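Local structure of omega transaminase (Pseudomonas sp., 5LHA) at residues Arg114-Leu119 with Phe307-Ala312. The protein probably catalyses the PLP-dependent transfer of amino groups between amines and carbonyl compounds, as a class-III aminotransferase of fold type I. Numbering follows the deposited sequence.
Sequences RMARVL and FNQRIA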
# COMPACT_ATOMS: atom_id res chain seq x y z
N ARG A 114 21.51 23.48 14.15
CA ARG A 114 20.30 24.32 14.21
C ARG A 114 19.07 23.53 14.66
O ARG A 114 17.94 23.85 14.29
CB ARG A 114 20.04 25.01 12.86
CG ARG A 114 19.16 26.28 12.95
CD ARG A 114 18.93 26.98 11.60
NE ARG A 114 19.04 26.07 10.45
CZ ARG A 114 18.11 25.19 10.06
NH1 ARG A 114 16.97 25.08 10.73
NH2 ARG A 114 18.31 24.42 9.00
N MET A 115 19.28 22.50 15.48
CA MET A 115 18.17 21.77 16.06
C MET A 115 17.38 22.68 17.00
O MET A 115 17.95 23.41 17.81
CB MET A 115 18.67 20.55 16.83
CG MET A 115 19.23 19.43 15.97
SD MET A 115 18.06 18.80 14.75
CE MET A 115 19.17 18.40 13.40
N ALA A 116 16.05 22.61 16.90
CA ALA A 116 15.19 23.54 17.62
C ALA A 116 14.20 22.86 18.55
O ALA A 116 13.89 23.42 19.61
CB ALA A 116 14.43 24.43 16.64
N ARG A 117 13.69 21.68 18.20
CA ARG A 117 12.66 21.00 18.96
C ARG A 117 13.02 19.53 19.14
O ARG A 117 13.63 18.91 18.26
CB ARG A 117 11.29 21.11 18.27
CG ARG A 117 10.76 22.53 18.16
CD ARG A 117 10.22 23.02 19.48
NE ARG A 117 9.60 24.34 19.37
CZ ARG A 117 10.26 25.49 19.50
NH1 ARG A 117 11.56 25.49 19.75
NH2 ARG A 117 9.62 26.64 19.39
N VAL A 118 12.63 18.98 20.29
CA VAL A 118 12.82 17.57 20.62
C VAL A 118 11.46 16.92 20.81
O VAL A 118 10.58 17.50 21.46
CB VAL A 118 13.67 17.38 21.90
CG1 VAL A 118 14.07 15.92 22.04
CG2 VAL A 118 14.88 18.29 21.91
N LEU A 119 11.28 15.73 20.23
CA LEU A 119 10.17 14.85 20.56
C LEU A 119 10.76 13.60 21.22
O LEU A 119 11.40 12.78 20.55
CB LEU A 119 9.35 14.49 19.32
CG LEU A 119 7.85 14.33 19.63
CD1 LEU A 119 7.05 14.38 18.35
CD2 LEU A 119 7.57 13.04 20.38
N PHE A 307 14.48 18.12 15.80
CA PHE A 307 14.08 18.75 14.55
C PHE A 307 14.69 20.14 14.47
O PHE A 307 14.74 20.86 15.47
CB PHE A 307 12.56 18.82 14.43
CG PHE A 307 11.89 17.48 14.61
CD1 PHE A 307 11.63 16.97 15.87
CD2 PHE A 307 11.52 16.73 13.50
CE1 PHE A 307 11.03 15.72 16.03
CE2 PHE A 307 10.91 15.48 13.65
CZ PHE A 307 10.67 14.98 14.91
N ASN A 308 15.16 20.50 13.29
CA ASN A 308 15.81 21.79 13.15
C ASN A 308 14.77 22.91 13.03
O ASN A 308 13.56 22.66 12.97
CB ASN A 308 16.79 21.77 11.96
CG ASN A 308 16.11 21.49 10.63
OD1 ASN A 308 14.89 21.42 10.54
ND2 ASN A 308 16.91 21.32 9.59
N GLN A 309 15.26 24.15 13.03
CA GLN A 309 14.39 25.32 12.99
C GLN A 309 13.52 25.33 11.75
O GLN A 309 12.34 25.69 11.81
CB GLN A 309 15.23 26.60 13.05
CG GLN A 309 14.47 27.86 13.44
CD GLN A 309 14.18 27.97 14.93
OE1 GLN A 309 15.10 27.95 15.75
NE2 GLN A 309 12.90 28.10 15.28
N ARG A 310 14.09 24.96 10.60
CA ARG A 310 13.32 24.84 9.36
C ARG A 310 12.03 24.04 9.58
O ARG A 310 10.92 24.55 9.36
CB ARG A 310 14.18 24.18 8.28
CG ARG A 310 13.43 23.81 7.02
CD ARG A 310 14.23 22.84 6.17
NE ARG A 310 13.46 22.31 5.04
CZ ARG A 310 13.96 21.60 4.03
NH1 ARG A 310 15.26 21.32 3.98
NH2 ARG A 310 13.16 21.17 3.07
N ILE A 311 12.17 22.80 10.03
CA ILE A 311 11.03 21.92 10.26
C ILE A 311 10.13 22.45 11.37
O ILE A 311 8.90 22.42 11.27
CB ILE A 311 11.53 20.49 10.56
CG1 ILE A 311 12.25 19.90 9.35
CG2 ILE A 311 10.38 19.57 11.01
CD1 ILE A 311 13.16 18.73 9.69
N ALA A 312 10.73 22.90 12.47
CA ALA A 312 9.96 23.37 13.62
C ALA A 312 9.05 24.53 13.23
O ALA A 312 7.88 24.58 13.60
CB ALA A 312 10.90 23.75 14.76
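F307 O is gripped by two successive amides of the neighbouring strand, A116 N at 2.6 Å and R117 N at 3.0 Å, the second lying in the carbonyl plane and the first tilted out of it. Two residues facing one make this a classic beta bulge, and F307 N closes the pair by donating to R117 O. Around it the packing is tight. The CB of A116, a side chain small enough to sit against a helix start, lies 4.1 Å from A312 CB, and R117 CG rests on that same methyl. The phenyl of F307 turns its edge to L119, CE1 lying 3.9 Å from L119 CB, while W22 of the second subunit meets the ring with planes about 40° apart. R117 suits this buried place because its charge is answered by E316 and its NH1 bonds A116 O from above the carbonyl plane. In the large mixed sheet of the fold type I domain, 115-121 is one of the two outermost strands within the chain, antiparallel to 303-308, which here passes directly into helix 309-316. N308 is the N-cap: with CG between the backbone N and the carbonyl carbon (chi1 61°), OD1 accepts from I311 N at 3.1 Å, and ND2 reaches D287. An alanine here would probably leave I311 N without its cap and D287 without this amide donor, weakening the helix start. Beyond, the contact loosens towards solvent. R114 O still accepts from Q309 N, but the bond is bent, 140° at the hydrogen. The exposed R114 guanidinium comes edge-on to the helix start, NH1 2.9 Å from R310 N, but both are donors and no bond forms between them, while the partly exposed Q309 sends its amide nitrogen to D313.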